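Local coordinates for protein chitooligosaccharidolytic beta-N-acetylglucosaminidase (Ostrinia furnacalis, PDB 3NSN) that hydrolyses terminal beta-linked N-acetylglucosamine units, one at a time, from the non-reducing ends of chitooligosaccharides, with a preference for shorter substrates, at residues Y421-W426 against Y442-S447; E275-A280 against G343-S348; W426-D431 against N448-Y453. All coordinates share one frame; numbering follows the deposited sequence.

Contact 1 (Y421-W426 against Y442-S447); sequences YIIQVW and YRLIMS. With TMX (2-deoxy-2-(trimethylammonio)-beta-D-glucopyranose), chain B; NAG (2-acetamido-2-deoxy-beta-D-glucopyranose), chain C.
The ring of Tyr-442 turns an edge to the neighbouring strand 421-425, its CD2 3.9 Å from Tyr-421 O, which lies in the ring plane; its hydroxyl is hydrogen-bonded to Asp-413. Arg-443 lays one face of its guanidinium over Ile-422 CG1, its chain bent so that NH1 also meets Lys-418 O. At the far end, one face of the Trp-426 indole carries the trimethylammonium of TMX, with CZ2 3.5 Å from TMX C7, while O6 of NAG stands at the edge. Trp-426 NE1 donates to Thr-403 O, and replacing this tryptophan by an alanine would probably leave the TMX methyl without its flat wall and that carbonyl without its indole donor.

Between these ends the backbones run parallel, bonded from Ile-423 N to Arg-443 O (3.1 Å, nearly straight at 175°) as far as Ser-447 N to Val-425 O. Branched and flexible apolar chains fill one face: Ile-423 CB and Val-425 CG2 meet Leu-444 CD2, and Met-446 folds its CE to 3.7 Å from Val-425 CG1. On the other face Gln-424 has CG anti to the backbone N (chi1 -177°), which carries NE2 across to Ser-447 OG, 3.0 Å away and in the amide plane. An amide suits this place, because OE1 bonds His-341 while NE2 also bonds Glu-498 OE1; Ser-447 OG in turn bonds Glu-498 O.

These are neighbouring strands of the TIM barrel, joined through helix 432-439 as a beta-alpha-beta unit. Strand 399-402 flanks one side and 494-501 the other, while Ile-423 and Tyr-442 pack on helix 412-415.

Contact 2 (E275-A280 against G343-S348); sequences EFDAPA and GGDEVS. With TMX (2-deoxy-2-(trimethylammonio)-beta-D-glucopyranose), chain B; NAG (2-acetamido-2-deoxy-beta-D-glucopyranose), chain C.
Gly-343 lies with its CA 3.3 Å from Asp-277 OD2 and nearly as close to OE2 of Glu-275, whose OE1 is hydrogen-bonded to His-224. A side chain here would run straight into the Asp-277 carboxylate, so glycine fits both this approach and the unusual backbone. Gly-344, at a positive phi, donates its N to Ala-278 O (3.3 Å, 145°), a backbone hydrogen bond between the segments.

Asp-345 follows, its CG lodged between backbone N and carbonyl carbon (chi1 39°), which swings the carboxylate back to meet Asp-277 from the opposite direction. The two groups are nearly coplanar, with Asp-345 OD1 just 2.6 Å from Asp-277 OD2. Asp-345 OD2 points to the ligand, 3.0 Å from TMX C9; the trimethylammonium is attached at C2, and so probably stands where a substrate would have its 2-acetamido group, consistent with the aspartate-glutamate pair of family 20 hydrolases. Ala-280 packs its CB 3.7 Å from Asp-345 O, and a water that accepts from Ala-280 N lies within bonding distance of the same oxygen.

Glu-346, inferred to belong to the active-site charge relay, stretches its extended chain to the sugars: OE2 lies 3.2 Å from TMX C7 and 3.3 Å from NAG O4, while OE1 is hydrogen-bonded to His-281. The side chain of Val-347 crosses that of Pro-279 at about a right angle, CG2 3.8 Å from CD. That proline follows a cis peptide bond.

The contact spans the C-terminal ends of barrel strands 271-278 and 340-343. Helix 371-393 covers Pro-279 and Val-347 through Trp-378, and Phe-276 packs outward against helix 318-333.

Contact 3 (W426-D431 against N448-Y453); sequences WTTGVD and NYDALY. With TMX (2-deoxy-2-(trimethylammonio)-beta-D-glucopyranose), chain B; NAG (2-acetamido-2-deoxy-beta-D-glucopyranose), chain C.
Tyr-453 and Trp-426 meet where the loops after two adjacent TIM-barrel strands close on the sugar pocket. Packing is tight here: Tyr-453 OH sits 3.1 Å from Trp-426 CB, obliquely to the indole, and 3.0 Å from TMX C8, a methyl in the plane of the tyrosine ring at its edge. Tyr-449 CB covers the centre of one face of that ring. Its own ring, with CG between backbone N and carbonyl carbon (chi1 85°), turns an edge to the tryptophan carbonyl, CD1 lying 3.1 Å from Trp-426 O. That oxygen also takes a weak bond from Tyr-449 N, while the ring meets Trp-468, which is essential for chitooligosaccharide binding. A tyrosine suits this place because its flat ring can pack on both the loop backbone and Trp-468.

Farther from the ligand the contact is looser and more open to solvent. Thr-428 CG2 lies alongside Tyr-449 CE1 at 3.6 Å, and a type I turn runs from Thr-428 to Asp-431. Gly-429 suits its place in this turn, since a side chain would crowd the amide of Asn-448, itself a buried residue. That amide, also bonded to Asn-481, sends ND2 to Asp-450 OD1 at 3.1 Å, approaching from above the carboxylate plane.

How the contacts relate
All three contacts belong to the barrel domain, but at different depths. Contact 1 is core, two paired strands held by regular backbone bonds and apolar side chains. Contact 3 continues directly from it: Trp-426 is common to both, strand 444-446 leads into helix 449-452, and Ser-447 O touches Tyr-453 CE2. Being a loop against a short, weakly bonded helix, it is only partly buried and relies on aromatic packing and weak bonds. Contact 2, on another pair of strands, is buried yet chiefly acidic and water-linked; it does not touch the other two. TMX and NAG unite them, since contact 2 supplies carboxylates to the sugars and the other contacts supply aromatic rings.

Contact 1 (Y421-W426 against Y442-S447)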
loop_
_atom_site.group_PDB
_atom_site.type_symbol
_atom_site.label_atom_id
_atom_site.label_comp_id
_atom_site.label_asym_id
_atom_site.label_seq_id
_atom_site.Cartn_x
_atom_site.Cartn_y
_atom_site.Cartn_z
ATOM N N TYR A 421 -32.723 8.217 15.254
ATOM C CA TYR A 421 -31.348 8.465 14.943
ATOM C C TYR A 421 -30.349 7.608 15.665
ATOM O O TYR A 421 -30.338 7.562 16.846
ATOM C CB TYR A 421 -31.014 9.908 15.210
ATOM C CG TYR A 421 -31.595 10.876 14.235
ATOM C CD1 TYR A 421 -30.883 11.283 13.158
ATOM C CD2 TYR A 421 -32.868 11.391 14.394
ATOM C CE1 TYR A 421 -31.400 12.146 12.272
ATOM C CE2 TYR A 421 -33.392 12.253 13.501
ATOM C CZ TYR A 421 -32.656 12.641 12.442
ATOM O OH TYR A 421 -33.123 13.512 11.546
ATOM N N ILE A 422 -29.479 6.993 14.894
ATOM C CA ILE A 422 -28.300 6.264 15.330
ATOM C C ILE A 422 -27.097 7.201 15.271
ATOM O O ILE A 422 -26.955 7.952 14.366
ATOM C CB ILE A 422 -28.076 5.089 14.405
ATOM C CG1 ILE A 422 -29.238 4.131 14.472
ATOM C CG2 ILE A 422 -26.706 4.441 14.588
ATOM C CD1 ILE A 422 -29.220 3.163 13.413
ATOM N N ILE A 423 -26.243 7.157 16.254
ATOM C CA ILE A 423 -25.108 8.021 16.292
ATOM C C ILE A 423 -23.775 7.299 16.070
ATOM O O ILE A 423 -23.464 6.326 16.727
ATOM C CB ILE A 423 -25.032 8.766 17.623
ATOM C CG1 ILE A 423 -26.397 9.270 18.070
ATOM C CG2 ILE A 423 -24.057 9.867 17.571
ATOM C CD1 ILE A 423 -26.909 10.393 17.325
ATOM N N GLN A 424 -23.003 7.826 15.140
ATOM C CA GLN A 424 -21.732 7.271 14.793
ATOM C C GLN A 424 -20.673 8.025 15.514
ATOM O O GLN A 424 -20.538 9.174 15.359
ATOM C CB GLN A 424 -21.516 7.262 13.292
ATOM C CG GLN A 424 -20.211 6.632 12.842
ATOM C CD GLN A 424 -20.174 6.109 11.410
ATOM O OE1 GLN A 424 -20.925 6.482 10.546
ATOM N NE2 GLN A 424 -19.258 5.225 11.190
ATOM N N VAL A 425 -19.930 7.317 16.334
ATOM C CA VAL A 425 -18.930 7.890 17.177
ATOM C C VAL A 425 -17.532 7.844 16.557
ATOM O O VAL A 425 -17.031 6.811 16.308
ATOM C CB VAL A 425 -18.869 7.107 18.497
ATOM C CG1 VAL A 425 -17.842 7.638 19.335
ATOM C CG2 VAL A 425 -20.144 7.157 19.188
ATOM N N TRP A 426 -16.940 8.994 16.332
ATOM C CA TRP A 426 -15.559 9.125 15.864
ATOM C C TRP A 426 -14.649 9.782 16.904
ATOM O O TRP A 426 -13.547 10.135 16.632
ATOM C CB TRP A 426 -15.470 9.850 14.517
ATOM C CG TRP A 426 -15.903 11.260 14.552
ATOM C CD1 TRP A 426 -17.143 11.695 14.613
ATOM C CD2 TRP A 426 -15.086 12.415 14.524
ATOM N NE1 TRP A 426 -17.187 13.026 14.664
ATOM C CE2 TRP A 426 -15.926 13.509 14.604
ATOM C CE3 TRP A 426 -13.725 12.630 14.446
ATOM C CZ2 TRP A 426 -15.468 14.784 14.610
ATOM C CZ3 TRP A 426 -13.274 13.894 14.455
ATOM C CH2 TRP A 426 -14.132 14.958 14.537
ATOM N N TYR A 442 -29.441 6.345 23.343
ATOM C CA TYR A 442 -28.978 6.364 21.966
ATOM C C TYR A 442 -28.211 5.116 21.515
ATOM O O TYR A 442 -27.414 4.594 22.220
ATOM C CB TYR A 442 -28.219 7.652 21.682
ATOM C CG TYR A 442 -29.129 8.841 21.511
ATOM C CD1 TYR A 442 -29.379 9.679 22.542
ATOM C CD2 TYR A 442 -29.752 9.100 20.327
ATOM C CE1 TYR A 442 -30.181 10.723 22.411
ATOM C CE2 TYR A 442 -30.572 10.168 20.196
ATOM C CZ TYR A 442 -30.770 10.972 21.240
ATOM O OH TYR A 442 -31.588 12.018 21.156
ATOM N N ARG A 443 -28.517 4.631 20.331
ATOM C CA ARG A 443 -27.767 3.534 19.768
ATOM C C ARG A 443 -26.508 4.049 19.082
ATOM O O ARG A 443 -26.502 5.097 18.539
ATOM C CB ARG A 443 -28.609 2.719 18.852
ATOM C CG ARG A 443 -29.863 2.267 19.450
ATOM C CD ARG A 443 -30.959 2.865 18.780
ATOM N NE ARG A 443 -31.541 1.978 17.824
ATOM C CZ ARG A 443 -32.266 2.363 16.795
ATOM N NH1 ARG A 443 -32.506 3.619 16.589
ATOM N NH2 ARG A 443 -32.752 1.469 15.990
ATOM N N LEU A 444 -25.439 3.306 19.119
ATOM C CA LEU A 444 -24.217 3.793 18.561
ATOM C C LEU A 444 -23.508 2.869 17.572
ATOM O O LEU A 444 -23.656 1.679 17.618
ATOM C CB LEU A 444 -23.261 4.112 19.667
ATOM C CG LEU A 444 -23.637 5.046 20.775
ATOM C CD1 LEU A 444 -22.500 5.036 21.650
ATOM C CD2 LEU A 444 -23.826 6.390 20.253
ATOM N N ILE A 445 -22.734 3.462 16.683
ATOM C CA ILE A 445 -21.793 2.753 15.870
ATOM C C ILE A 445 -20.422 3.307 16.212
ATOM O O ILE A 445 -20.205 4.471 16.090
ATOM C CB ILE A 445 -22.042 2.925 14.373
ATOM C CG1 ILE A 445 -23.382 2.363 13.977
ATOM C CG2 ILE A 445 -20.932 2.334 13.615
ATOM C CD1 ILE A 445 -23.855 2.787 12.676
ATOM N N MET A 446 -19.514 2.448 16.647
ATOM C CA MET A 446 -18.194 2.876 17.032
ATOM C C MET A 446 -17.189 2.976 15.909
ATOM O O MET A 446 -16.853 2.018 15.287
ATOM C CB MET A 446 -17.606 1.953 18.079
ATOM C CG MET A 446 -18.303 1.932 19.384
ATOM S SD MET A 446 -18.373 3.467 20.223
ATOM C CE MET A 446 -16.790 4.105 19.903
ATOM N N SER A 447 -16.707 4.176 15.708
ATOM C CA SER A 447 -15.634 4.474 14.783
ATOM C C SER A 447 -14.580 5.336 15.437
ATOM O O SER A 447 -14.126 6.263 14.869
ATOM C CB SER A 447 -16.171 5.126 13.518
ATOM O OG SER A 447 -16.889 4.215 12.792
HETATM C C1 TMX B . -12.393 14.512 9.860
HETATM C C2 TMX B . -13.775 14.389 9.122
HETATM N N2 TMX B . -14.847 13.697 9.917
HETATM C C3 TMX B . -13.602 13.843 7.662
HETATM O O3 TMX B . -14.221 14.743 6.723
HETATM C C4 TMX B . -12.135 13.645 7.277
HETATM O O4 TMX B . -12.081 13.021 5.987
HETATM C C5 TMX B . -11.442 12.764 8.327
HETATM O O5 TMX B . -11.523 13.344 9.668
HETATM C C6 TMX B . -9.973 12.545 7.980
HETATM O O6 TMX B . -9.423 11.577 8.882
HETATM C C7 TMX B . -15.224 14.486 11.096
HETATM C C8 TMX B . -14.474 12.359 10.406
HETATM C C9 TMX B . -16.081 13.537 9.124
HETATM C C1 NAG C . -8.547 18.159 10.589
HETATM C C2 NAG C . -8.408 17.457 9.228
HETATM C C3 NAG C . -9.744 16.828 8.787
HETATM C C4 NAG C . -10.429 16.019 9.910
HETATM C C5 NAG C . -10.431 16.835 11.213
HETATM C C6 NAG C . -10.903 15.983 12.386
HETATM C C7 NAG C . -6.731 18.531 7.725
HETATM C C8 NAG C . -5.728 17.517 8.249
HETATM N N2 NAG C . -7.980 18.449 8.227
HETATM O O3 NAG C . -9.546 15.978 7.636
HETATM O O4 NAG C . -11.769 15.769 9.471
HETATM O O5 NAG C . -9.096 17.251 11.546
HETATM O O6 NAG C . -11.163 16.835 13.492
HETATM O O7 NAG C . -6.379 19.372 6.892
HETATM O O HOH W 1 -30.373 5.848 18.718
#

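Contact 2 (E275-A280 against G343-S348)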
loop_
_atom_site.group_PDB
_atom_site.type_symbol
_atom_site.label_atom_id
_atom_site.label_comp_id
_atom_site.label_asym_id
_atom_site.label_seq_id
_atom_site.Cartn_x
_atom_site.Cartn_y
_atom_site.Cartn_z
ATOM N N GLU A 275 -24.269 7.355 1.965
ATOM C CA GLU A 275 -24.283 8.558 2.728
ATOM C C GLU A 275 -24.378 9.785 1.863
ATOM O O GLU A 275 -23.666 9.897 0.899
ATOM C CB GLU A 275 -23.069 8.670 3.658
ATOM C CG GLU A 275 -23.022 9.936 4.375
ATOM C CD GLU A 275 -21.765 10.170 5.203
ATOM O OE1 GLU A 275 -21.013 9.271 5.465
ATOM O OE2 GLU A 275 -21.548 11.279 5.594
ATOM N N PHE A 276 -25.275 10.696 2.203
ATOM C CA PHE A 276 -25.224 12.001 1.647
ATOM C C PHE A 276 -24.925 12.939 2.757
ATOM O O PHE A 276 -25.781 13.250 3.488
ATOM C CB PHE A 276 -26.492 12.475 0.933
ATOM C CG PHE A 276 -26.299 13.804 0.260
ATOM C CD1 PHE A 276 -25.717 13.880 -0.959
ATOM C CD2 PHE A 276 -26.590 14.963 0.880
ATOM C CE1 PHE A 276 -25.457 15.054 -1.526
ATOM C CE2 PHE A 276 -26.359 16.130 0.293
ATOM C CZ PHE A 276 -25.779 16.188 -0.893
ATOM N N ASP A 277 -23.694 13.401 2.838
ATOM C CA ASP A 277 -23.257 14.234 3.923
ATOM C C ASP A 277 -23.835 15.674 3.818
ATOM O O ASP A 277 -23.655 16.334 2.860
ATOM C CB ASP A 277 -21.728 14.253 3.908
ATOM C CG ASP A 277 -21.120 14.683 5.205
ATOM O OD1 ASP A 277 -19.924 14.697 5.344
ATOM O OD2 ASP A 277 -21.818 15.046 6.084
ATOM N N ALA A 278 -24.554 16.129 4.816
ATOM C CA ALA A 278 -25.058 17.496 4.811
ATOM C C ALA A 278 -25.212 18.003 6.212
ATOM O O ALA A 278 -25.320 17.208 7.070
ATOM C CB ALA A 278 -26.355 17.583 4.059
ATOM N N PRO A 279 -25.252 19.315 6.449
ATOM C CA PRO A 279 -25.172 20.371 5.457
ATOM C C PRO A 279 -23.769 20.863 5.126
ATOM O O PRO A 279 -23.617 21.650 4.279
ATOM C CB PRO A 279 -25.914 21.498 6.137
ATOM C CG PRO A 279 -25.660 21.322 7.460
ATOM C CD PRO A 279 -25.602 19.878 7.743
ATOM N N ALA A 280 -22.776 20.428 5.854
ATOM C CA ALA A 280 -21.403 20.685 5.528
ATOM C C ALA A 280 -20.908 19.655 4.512
ATOM O O ALA A 280 -21.621 18.804 4.119
ATOM C CB ALA A 280 -20.564 20.690 6.750
ATOM N N GLY A 343 -24.814 12.137 7.433
ATOM C CA GLY A 343 -23.669 12.937 7.736
ATOM C C GLY A 343 -23.706 13.658 9.044
ATOM O O GLY A 343 -23.470 13.078 10.029
ATOM N N GLY A 344 -23.991 14.941 9.024
ATOM C CA GLY A 344 -24.012 15.770 10.201
ATOM C C GLY A 344 -22.702 16.096 10.899
ATOM O O GLY A 344 -22.654 16.336 12.043
ATOM N N ASP A 345 -21.627 16.135 10.180
ATOM C CA ASP A 345 -20.363 16.370 10.791
ATOM C C ASP A 345 -19.876 17.752 10.520
ATOM O O ASP A 345 -20.153 18.285 9.501
ATOM C CB ASP A 345 -19.347 15.390 10.229
ATOM C CG ASP A 345 -19.516 15.171 8.786
ATOM O OD1 ASP A 345 -20.567 15.442 8.271
ATOM O OD2 ASP A 345 -18.661 14.655 8.176
ATOM N N GLU A 346 -19.214 18.340 11.490
ATOM C CA GLU A 346 -18.439 19.557 11.340
ATOM C C GLU A 346 -19.094 20.782 10.709
ATOM O O GLU A 346 -18.502 21.417 9.873
ATOM C CB GLU A 346 -17.094 19.265 10.643
ATOM C CG GLU A 346 -16.429 17.960 11.055
ATOM C CD GLU A 346 -15.112 17.650 10.356
ATOM O OE1 GLU A 346 -15.062 17.494 9.142
ATOM O OE2 GLU A 346 -14.145 17.513 11.058
ATOM N N VAL A 347 -20.294 21.128 11.109
ATOM C CA VAL A 347 -20.914 22.298 10.554
ATOM C C VAL A 347 -20.229 23.549 11.044
ATOM O O VAL A 347 -20.023 23.711 12.194
ATOM C CB VAL A 347 -22.372 22.352 10.888
ATOM C CG1 VAL A 347 -22.929 23.571 10.382
ATOM C CG2 VAL A 347 -23.073 21.213 10.294
ATOM N N SER A 348 -19.900 24.444 10.135
ATOM C CA SER A 348 -19.188 25.644 10.485
ATOM C C SER A 348 -20.054 26.871 10.679
ATOM O O SER A 348 -20.804 27.251 9.851
ATOM C CB SER A 348 -18.120 25.937 9.469
ATOM O OG SER A 348 -17.655 27.233 9.601
HETATM C C1 TMX B . -12.393 14.512 9.860
HETATM C C2 TMX B . -13.775 14.389 9.122
HETATM N N2 TMX B . -14.847 13.697 9.917
HETATM C C3 TMX B . -13.602 13.843 7.662
HETATM O O3 TMX B . -14.221 14.743 6.723
HETATM C C4 TMX B . -12.135 13.645 7.277
HETATM O O4 TMX B . -12.081 13.021 5.987
HETATM C C5 TMX B . -11.442 12.764 8.327
HETATM O O5 TMX B . -11.523 13.344 9.668
HETATM C C6 TMX B . -9.973 12.545 7.980
HETATM O O6 TMX B . -9.423 11.577 8.882
HETATM C C7 TMX B . -15.224 14.486 11.096
HETATM C C8 TMX B . -14.474 12.359 10.406
HETATM C C9 TMX B . -16.081 13.537 9.124
HETATM C C1 NAG C . -8.547 18.159 10.589
HETATM C C2 NAG C . -8.408 17.457 9.228
HETATM C C3 NAG C . -9.744 16.828 8.787
HETATM C C4 NAG C . -10.429 16.019 9.910
HETATM C C5 NAG C . -10.431 16.835 11.213
HETATM C C6 NAG C . -10.903 15.983 12.386
HETATM C C7 NAG C . -6.731 18.531 7.725
HETATM C C8 NAG C . -5.728 17.517 8.249
HETATM N N2 NAG C . -7.980 18.449 8.227
HETATM O O3 NAG C . -9.546 15.978 7.636
HETATM O O4 NAG C . -11.769 15.769 9.471
HETATM O O5 NAG C . -9.096 17.251 11.546
HETATM O O6 NAG C . -11.163 16.835 13.492
HETATM O O7 NAG C . -6.379 19.372 6.892
HETATM O O HOH W 2 -19.385 11.867 6.968
HETATM O O HOH W 3 -22.264 18.005 7.500
#

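Contact 3 (W426-D431 against N448-Y453)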
loop_
_atom_site.group_PDB
_atom_site.type_symbol
_atom_site.label_atom_id
_atom_site.label_comp_id
_atom_site.label_asym_id
_atom_site.label_seq_id
_atom_site.Cartn_x
_atom_site.Cartn_y
_atom_site.Cartn_z
ATOM N N TRP A 426 -16.940 8.994 16.332
ATOM C CA TRP A 426 -15.559 9.125 15.864
ATOM C C TRP A 426 -14.649 9.782 16.904
ATOM O O TRP A 426 -13.547 10.135 16.632
ATOM C CB TRP A 426 -15.470 9.850 14.517
ATOM C CG TRP A 426 -15.903 11.260 14.552
ATOM C CD1 TRP A 426 -17.143 11.695 14.613
ATOM C CD2 TRP A 426 -15.086 12.415 14.524
ATOM N NE1 TRP A 426 -17.187 13.026 14.664
ATOM C CE2 TRP A 426 -15.926 13.509 14.604
ATOM C CE3 TRP A 426 -13.725 12.630 14.446
ATOM C CZ2 TRP A 426 -15.468 14.784 14.610
ATOM C CZ3 TRP A 426 -13.274 13.894 14.455
ATOM C CH2 TRP A 426 -14.132 14.958 14.537
ATOM N N THR A 427 -15.149 9.953 18.102
ATOM C CA THR A 427 -14.351 10.492 19.206
ATOM C C THR A 427 -13.467 9.396 19.734
ATOM O O THR A 427 -13.545 8.322 19.287
ATOM C CB THR A 427 -15.196 10.936 20.407
ATOM O OG1 THR A 427 -15.948 9.844 20.907
ATOM C CG2 THR A 427 -16.123 12.025 20.079
ATOM N N THR A 428 -12.648 9.690 20.715
ATOM C CA THR A 428 -11.839 8.678 21.355
ATOM C C THR A 428 -12.794 7.827 22.098
ATOM O O THR A 428 -13.876 8.225 22.352
ATOM C CB THR A 428 -10.789 9.232 22.309
ATOM O OG1 THR A 428 -11.423 9.859 23.397
ATOM C CG2 THR A 428 -9.931 10.233 21.638
ATOM N N GLY A 429 -12.390 6.627 22.430
ATOM C CA GLY A 429 -13.295 5.664 22.994
ATOM C C GLY A 429 -13.511 5.877 24.458
ATOM O O GLY A 429 -14.199 5.169 25.129
ATOM N N VAL A 430 -12.856 6.885 24.945
ATOM C CA VAL A 430 -12.839 7.164 26.330
ATOM C C VAL A 430 -13.495 8.538 26.605
ATOM O O VAL A 430 -13.555 8.989 27.688
ATOM C CB VAL A 430 -11.369 7.042 26.732
ATOM C CG1 VAL A 430 -10.874 8.255 27.254
ATOM C CG2 VAL A 430 -11.166 5.880 27.606
ATOM N N ASP A 431 -13.979 9.170 25.559
ATOM C CA ASP A 431 -14.622 10.454 25.619
ATOM C C ASP A 431 -15.934 10.337 26.344
ATOM O O ASP A 431 -16.619 9.379 26.209
ATOM C CB ASP A 431 -14.865 10.965 24.212
ATOM C CG ASP A 431 -15.465 12.352 24.182
ATOM O OD1 ASP A 431 -14.837 13.207 23.592
ATOM O OD2 ASP A 431 -16.539 12.585 24.740
ATOM N N ASN A 448 -14.193 5.021 16.649
ATOM C CA ASN A 448 -13.341 5.918 17.353
ATOM C C ASN A 448 -12.011 6.148 16.669
ATOM O O ASN A 448 -11.372 5.259 16.226
ATOM C CB ASN A 448 -13.238 5.553 18.840
ATOM C CG ASN A 448 -12.939 4.135 19.083
ATOM O OD1 ASN A 448 -13.657 3.266 18.702
ATOM N ND2 ASN A 448 -11.880 3.906 19.776
ATOM N N TYR A 449 -11.655 7.396 16.529
ATOM C CA TYR A 449 -10.547 7.773 15.680
ATOM C C TYR A 449 -9.206 7.244 16.116
ATOM O O TYR A 449 -8.378 7.035 15.314
ATOM C CB TYR A 449 -10.542 9.250 15.396
ATOM C CG TYR A 449 -9.878 10.103 16.404
ATOM C CD1 TYR A 449 -10.588 10.714 17.394
ATOM C CD2 TYR A 449 -8.542 10.326 16.339
ATOM C CE1 TYR A 449 -9.980 11.491 18.291
ATOM C CE2 TYR A 449 -7.936 11.091 17.205
ATOM C CZ TYR A 449 -8.647 11.665 18.188
ATOM O OH TYR A 449 -7.999 12.423 19.072
ATOM N N ASP A 450 -9.035 7.028 17.404
ATOM C CA ASP A 450 -7.799 6.502 17.976
ATOM C C ASP A 450 -7.520 5.038 17.648
ATOM O O ASP A 450 -6.416 4.596 17.764
ATOM C CB ASP A 450 -7.647 6.830 19.469
ATOM C CG ASP A 450 -8.788 6.312 20.316
ATOM O OD1 ASP A 450 -9.902 6.265 19.876
ATOM O OD2 ASP A 450 -8.569 5.968 21.440
ATOM N N ALA A 451 -8.544 4.310 17.263
ATOM C CA ALA A 451 -8.412 2.916 16.936
ATOM C C ALA A 451 -8.886 2.459 15.555
ATOM O O ALA A 451 -8.466 1.425 15.051
ATOM C CB ALA A 451 -9.069 2.093 17.984
ATOM N N LEU A 452 -9.806 3.222 15.001
ATOM C CA LEU A 452 -10.528 2.864 13.824
ATOM C C LEU A 452 -10.463 3.775 12.625
ATOM O O LEU A 452 -11.193 3.599 11.695
ATOM C CB LEU A 452 -11.959 2.596 14.228
ATOM C CG LEU A 452 -12.499 1.192 14.493
ATOM C CD1 LEU A 452 -11.538 0.087 14.487
ATOM C CD2 LEU A 452 -13.363 1.147 15.684
ATOM N N TYR A 453 -9.581 4.739 12.649
ATOM C CA TYR A 453 -9.335 5.542 11.498
ATOM C C TYR A 453 -8.152 4.980 10.717
ATOM O O TYR A 453 -7.035 5.162 11.072
ATOM C CB TYR A 453 -9.143 7.000 11.895
ATOM C CG TYR A 453 -10.415 7.771 11.924
ATOM C CD1 TYR A 453 -10.473 9.050 11.463
ATOM C CD2 TYR A 453 -11.573 7.196 12.357
ATOM C CE1 TYR A 453 -11.607 9.740 11.476
ATOM C CE2 TYR A 453 -12.707 7.870 12.345
ATOM C CZ TYR A 453 -12.725 9.141 11.903
ATOM O OH TYR A 453 -13.877 9.794 11.888
HETATM C C1 TMX B . -12.393 14.512 9.860
HETATM C C2 TMX B . -13.775 14.389 9.122
HETATM N N2 TMX B . -14.847 13.697 9.917
HETATM C C3 TMX B . -13.602 13.843 7.662
HETATM O O3 TMX B . -14.221 14.743 6.723
HETATM C C4 TMX B . -12.135 13.645 7.277
HETATM O O4 TMX B . -12.081 13.021 5.987
HETATM C C5 TMX B . -11.442 12.764 8.327
HETATM O O5 TMX B . -11.523 13.344 9.668
HETATM C C6 TMX B . -9.973 12.545 7.980
HETATM O O6 TMX B . -9.423 11.577 8.882
HETATM C C7 TMX B . -15.224 14.486 11.096
HETATM C C8 TMX B . -14.474 12.359 10.406
HETATM C C9 TMX B . -16.081 13.537 9.124
HETATM C C1 NAG C . -8.547 18.159 10.589
HETATM C C2 NAG C . -8.408 17.457 9.228
HETATM C C3 NAG C . -9.744 16.828 8.787
HETATM C C4 NAG C . -10.429 16.019 9.910
HETATM C C5 NAG C . -10.431 16.835 11.213
HETATM C C6 NAG C . -10.903 15.983 12.386
HETATM C C7 NAG C . -6.731 18.531 7.725
HETATM C C8 NAG C . -5.728 17.517 8.249
HETATM N N2 NAG C . -7.980 18.449 8.227
HETATM O O3 NAG C . -9.546 15.978 7.636
HETATM O O4 NAG C . -11.769 15.769 9.471
HETATM O O5 NAG C . -9.096 17.251 11.546
HETATM O O6 NAG C . -11.163 16.835 13.492
HETATM O O7 NAG C . -6.379 19.372 6.892
#